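Local coordinates for protein epoxide hydrolase (Aspergillus niger, PDB 3G02) that probably hydrolyses epoxides to diols, as an alpha/beta-hydrolase-fold epoxide hydrolase carrying substitutions from directed evolution towards enantioselectivity, at residues E235-M246 against P347-W357. The protein carries 9 engineered substitutions. Residues are numbered along the deposited sequence; the frame is centred on the assembly and turned at random.
Sequences EKEGIARMEKFM and PKDLVPVPRSW. Engineered in segment 347-357: Val351 (natural residue Cys).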
loop_
_atom_site.group_PDB
_atom_site.type_symbol
_atom_site.label_atom_id
_atom_site.label_comp_id
_atom_site.label_asym_id
_atom_site.label_seq_id
_atom_site.Cartn_x
_atom_site.Cartn_y
_atom_site.Cartn_z
ATOM N N GLU A 235 -23.307 -4.323 19.781
ATOM C CA GLU A 235 -22.014 -3.700 20.056
ATOM C C GLU A 235 -20.852 -4.641 19.736
ATOM O O GLU A 235 -19.823 -4.199 19.219
ATOM C CB GLU A 235 -21.943 -3.192 21.497
ATOM C CG GLU A 235 -22.788 -1.942 21.729
ATOM C CD GLU A 235 -22.925 -1.568 23.193
ATOM O OE1 GLU A 235 -22.728 -2.444 24.065
ATOM O OE2 GLU A 235 -23.245 -0.391 23.465
ATOM N N LYS A 236 -21.035 -5.931 20.024
ATOM C CA LYS A 236 -20.061 -6.967 19.667
ATOM C C LYS A 236 -19.866 -7.089 18.158
ATOM O O LYS A 236 -18.747 -7.317 17.695
ATOM C CB LYS A 236 -20.466 -8.329 20.232
ATOM C CG LYS A 236 -20.251 -8.476 21.718
ATOM C CD LYS A 236 -20.268 -9.945 22.111
ATOM C CE LYS A 236 -20.398 -10.119 23.614
ATOM N NZ LYS A 236 -21.796 -9.872 24.078
ATOM N N GLU A 237 -20.957 -6.954 17.404
ATOM C CA GLU A 237 -20.886 -6.937 15.944
ATOM C C GLU A 237 -20.018 -5.773 15.478
ATOM O O GLU A 237 -19.207 -5.928 14.559
ATOM C CB GLU A 237 -22.282 -6.848 15.323
ATOM C CG GLU A 237 -23.091 -8.136 15.423
ATOM C CD GLU A 237 -24.533 -7.978 14.960
ATOM O OE1 GLU A 237 -24.978 -6.835 14.696
ATOM O OE2 GLU A 237 -25.230 -9.011 14.858
ATOM N N GLY A 238 -20.176 -4.624 16.136
ATOM C CA GLY A 238 -19.380 -3.430 15.855
ATOM C C GLY A 238 -17.898 -3.669 16.078
ATOM O O GLY A 238 -17.062 -3.266 15.260
ATOM N N ILE A 239 -17.571 -4.333 17.184
ATOM C CA ILE A 239 -16.186 -4.697 17.481
ATOM C C ILE A 239 -15.631 -5.660 16.426
ATOM O O ILE A 239 -14.477 -5.538 16.021
ATOM C CB ILE A 239 -16.035 -5.284 18.918
ATOM C CG1 ILE A 239 -16.474 -4.255 19.974
ATOM C CG2 ILE A 239 -14.606 -5.778 19.174
ATOM C CD1 ILE A 239 -15.790 -2.905 19.881
ATOM N N ALA A 240 -16.459 -6.600 15.977
ATOM C CA ALA A 240 -16.077 -7.532 14.913
ATOM C C ALA A 240 -15.733 -6.791 13.620
ATOM O O ALA A 240 -14.736 -7.109 12.969
ATOM C CB ALA A 240 -17.186 -8.547 14.666
ATOM N N ARG A 241 -16.552 -5.804 13.261
ATOM C CA ARG A 241 -16.275 -4.977 12.078
ATOM C C ARG A 241 -14.983 -4.180 12.265
ATOM O O ARG A 241 -14.185 -4.052 11.328
ATOM C CB ARG A 241 -17.461 -4.065 11.746
ATOM C CG ARG A 241 -18.735 -4.835 11.386
ATOM C CD ARG A 241 -19.807 -3.947 10.755
ATOM N NE ARG A 241 -20.240 -2.863 11.638
ATOM C CZ ARG A 241 -21.162 -2.985 12.593
ATOM N NH1 ARG A 241 -21.764 -4.149 12.803
ATOM N NH2 ARG A 241 -21.484 -1.936 13.342
ATOM N N MET A 242 -14.821 -3.582 13.446
ATOM C CA MET A 242 -13.640 -2.773 13.760
ATOM C C MET A 242 -12.369 -3.605 13.592
ATOM O O MET A 242 -11.378 -3.164 13.004
ATOM C CB MET A 242 -13.732 -2.254 15.194
ATOM C CG MET A 242 -12.438 -1.670 15.733
ATOM S SD MET A 242 -12.449 -1.590 17.525
ATOM C CE MET A 242 -12.101 -3.293 17.946
ATOM N N GLU A 243 -12.421 -4.831 14.117
ATOM C CA GLU A 243 -11.304 -5.781 14.057
ATOM C C GLU A 243 -10.958 -6.187 12.622
ATOM O O GLU A 243 -9.779 -6.219 12.259
ATOM C CB GLU A 243 -11.595 -7.024 14.907
ATOM C CG GLU A 243 -11.467 -6.809 16.412
ATOM C CD GLU A 243 -11.951 -8.000 17.236
ATOM O OE1 GLU A 243 -12.445 -8.990 16.654
ATOM O OE2 GLU A 243 -11.843 -7.938 18.478
ATOM N N LYS A 244 -11.982 -6.496 11.822
ATOM C CA LYS A 244 -11.801 -6.762 10.390
ATOM C C LYS A 244 -11.166 -5.564 9.684
ATOM O O LYS A 244 -10.264 -5.732 8.853
ATOM C CB LYS A 244 -13.119 -7.142 9.709
ATOM C CG LYS A 244 -12.963 -7.370 8.205
ATOM C CD LYS A 244 -14.216 -7.894 7.555
ATOM C CE LYS A 244 -13.963 -8.191 6.083
ATOM N NZ LYS A 244 -15.179 -8.735 5.423
ATOM N N PHE A 245 -11.623 -4.357 10.011
ATOM C CA PHE A 245 -11.018 -3.164 9.427
ATOM C C PHE A 245 -9.541 -3.043 9.794
ATOM O O PHE A 245 -8.707 -2.714 8.948
ATOM C CB PHE A 245 -11.757 -1.888 9.833
ATOM C CG PHE A 245 -11.108 -0.635 9.310
ATOM C CD1 PHE A 245 -11.304 -0.234 7.988
ATOM C CD2 PHE A 245 -10.272 0.120 10.123
ATOM C CE1 PHE A 245 -10.689 0.912 7.496
ATOM C CE2 PHE A 245 -9.651 1.274 9.638
ATOM C CZ PHE A 245 -9.858 1.663 8.322
ATOM N N MET A 246 -9.217 -3.305 11.056
ATOM C CA MET A 246 -7.843 -3.138 11.519
ATOM C C MET A 246 -6.878 -4.209 10.987
ATOM O O MET A 246 -5.661 -4.030 11.064
ATOM C CB MET A 246 -7.790 -3.052 13.050
ATOM C CG MET A 246 -8.449 -1.803 13.638
ATOM S SD MET A 246 -7.818 -0.233 13.001
ATOM C CE MET A 246 -6.117 -0.290 13.551
ATOM N N PRO A 347 -23.298 3.267 12.270
ATOM C CA PRO A 347 -22.989 1.843 12.438
ATOM C C PRO A 347 -22.020 1.268 11.411
ATOM O O PRO A 347 -21.323 0.297 11.713
ATOM C CB PRO A 347 -24.361 1.171 12.309
ATOM C CG PRO A 347 -25.145 2.085 11.452
ATOM C CD PRO A 347 -24.677 3.477 11.792
ATOM N N LYS A 348 -21.982 1.854 10.216
ATOM C CA LYS A 348 -21.110 1.357 9.152
ATOM C C LYS A 348 -19.830 2.170 9.033
ATOM O O LYS A 348 -19.138 2.133 8.012
ATOM C CB LYS A 348 -21.859 1.268 7.819
ATOM C CG LYS A 348 -22.913 0.172 7.824
ATOM C CD LYS A 348 -23.505 -0.069 6.456
ATOM C CE LYS A 348 -24.609 -1.111 6.541
ATOM N NZ LYS A 348 -25.221 -1.402 5.218
ATOM N N ASP A 349 -19.507 2.899 10.095
ATOM C CA ASP A 349 -18.211 3.554 10.191
ATOM C C ASP A 349 -17.116 2.488 10.330
ATOM O O ASP A 349 -17.412 1.306 10.513
ATOM C CB ASP A 349 -18.188 4.524 11.369
ATOM C CG ASP A 349 -17.281 5.720 11.129
ATOM O OD1 ASP A 349 -16.316 5.615 10.337
ATOM O OD2 ASP A 349 -17.524 6.773 11.743
ATOM N N LEU A 350 -15.860 2.911 10.239
ATOM C CA LEU A 350 -14.730 1.985 10.119
ATOM C C LEU A 350 -14.455 1.188 11.384
ATOM O O LEU A 350 -14.179 -0.010 11.324
ATOM C CB LEU A 350 -13.458 2.741 9.712
ATOM C CG LEU A 350 -13.589 3.681 8.510
ATOM C CD1 LEU A 350 -12.272 4.384 8.236
ATOM C CD2 LEU A 350 -14.056 2.903 7.290
ATOM N N VAL A 351 -14.531 1.860 12.526
ATOM C CA VAL A 351 -14.119 1.270 13.793
ATOM C C VAL A 351 -15.178 1.595 14.851
ATOM O O VAL A 351 -14.949 2.410 15.748
ATOM C CB VAL A 351 -12.694 1.738 14.189
ATOM C CG1 VAL A 351 -11.652 1.049 13.313
ATOM C CG2 VAL A 351 -12.549 3.254 14.062
ATOM N N PRO A 352 -16.361 0.961 14.726
ATOM C CA PRO A 352 -17.531 1.368 15.504
ATOM C C PRO A 352 -17.507 0.891 16.956
ATOM O O PRO A 352 -18.257 -0.014 17.340
ATOM C CB PRO A 352 -18.708 0.780 14.713
ATOM C CG PRO A 352 -18.139 -0.353 13.934
ATOM C CD PRO A 352 -16.651 -0.175 13.831
ATOM N N VAL A 353 -16.642 1.525 17.745
ATOM C CA VAL A 353 -16.527 1.267 19.179
ATOM C C VAL A 353 -17.783 1.770 19.899
ATOM O O VAL A 353 -18.385 2.757 19.471
ATOM C CB VAL A 353 -15.238 1.902 19.789
ATOM C CG1 VAL A 353 -14.002 1.179 19.283
ATOM C CG2 VAL A 353 -15.145 3.394 19.489
ATOM N N PRO A 354 -18.196 1.074 20.977
ATOM C CA PRO A 354 -19.458 1.386 21.645
ATOM C C PRO A 354 -19.377 2.587 22.590
ATOM O O PRO A 354 -18.282 3.025 22.951
ATOM C CB PRO A 354 -19.736 0.114 22.446
ATOM C CG PRO A 354 -18.389 -0.387 22.801
ATOM C CD PRO A 354 -17.505 -0.060 21.621
ATOM N N ARG A 355 -20.544 3.084 22.997
ATOM C CA ARG A 355 -20.658 4.196 23.936
ATOM C C ARG A 355 -19.820 4.008 25.208
ATOM O O ARG A 355 -19.116 4.927 25.624
ATOM C CB ARG A 355 -22.129 4.436 24.302
ATOM C CG ARG A 355 -22.341 5.587 25.273
ATOM C CD ARG A 355 -23.811 5.841 25.561
ATOM N NE ARG A 355 -23.971 6.975 26.470
ATOM C CZ ARG A 355 -25.088 7.683 26.613
ATOM N NH1 ARG A 355 -26.170 7.391 25.903
ATOM N NH2 ARG A 355 -25.119 8.696 27.471
ATOM N N SER A 356 -19.895 2.821 25.811
ATOM C CA SER A 356 -19.197 2.549 27.074
ATOM C C SER A 356 -17.670 2.604 26.950
ATOM O O SER A 356 -16.968 2.793 27.945
ATOM C CB SER A 356 -19.637 1.204 27.655
ATOM O OG SER A 356 -19.274 0.136 26.804
ATOM N N TRP A 357 -17.163 2.431 25.731
ATOM C CA TRP A 357 -15.733 2.566 25.472
ATOM C C TRP A 357 -15.384 4.032 25.248
ATOM O O TRP A 357 -14.428 4.542 25.825
ATOM C CB TRP A 357 -15.329 1.737 24.255
ATOM C CG TRP A 357 -15.176 0.264 24.517
ATOM C CD1 TRP A 357 -15.693 -0.454 25.564
ATOM C CD2 TRP A 357 -14.488 -0.677 23.688
ATOM N NE1 TRP A 357 -15.348 -1.781 25.445
ATOM C CE2 TRP A 357 -14.609 -1.945 24.302
ATOM C CE3 TRP A 357 -13.761 -0.570 22.492
ATOM C CZ2 TRP A 357 -14.036 -3.099 23.756
ATOM C CZ3 TRP A 357 -13.193 -1.718 21.949
ATOM C CH2 TRP A 357 -13.337 -2.966 22.583
HETATM O O HOH W 1 -19.814 -1.409 18.954
HETATM O O HOH W 2 -21.980 0.836 25.437
HETATM O O HOH W 3 -22.889 1.940 21.985
HETATM O O HOH W 4 -18.461 -1.103 10.242
#
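Leu350 lays its CB over the centre of the Phe245 ring, in a CH-pi contact 3.8 Å from the centroid and 4° off the ring normal. Its CD1 bears on CZ of that ring, while CG1 of the engineered Val351 meets CD2 obliquely. At the other end of the contact, Ile239 CD1 sits over one face of the six-membered ring of Trp357, 3.5 Å from CZ3. Pro354 CD lies on that same face, displaced toward the rim. The Arg241 guanidinium has Gly238 CA over one face and, in its plane, a water that links NE to the carbonyl O of Asp349. The bend at chi3 (-60°) turns NH2 to Pro347 O, a weak bond of 2.8 Å.

Between the rings, Met242 in one of its two conformers packs CG on Val351 CG1 and sets SD 3.6 Å from Val353 CG1. Gly238 has no side chain, and its carbonyl O lies 3.4 Å from Pro352 CG; Pro352 centres an inverse gamma turn. Glu235, extended beyond CG, slants over Pro354 CB. Its OE2 accepts hydrogen bonds from two waters, which in turn accept from Arg355 N and Ser356 N, tying the carboxylate to the first turn of helix 355-358, while OE1 is held by Ser232 N.

Leu350 also touches His375, a predicted active-site residue whose ND1 is hydrogen-bonded to Asp349 OD1, consistent with the acid-histidine pair of alpha/beta hydrolases. Helix 233-248 opens the mostly helical insertion after strand 209-214, consistent with the epoxide hydrolase cap, and packs on the loop from strand 340-345 to outermost strand 362-369.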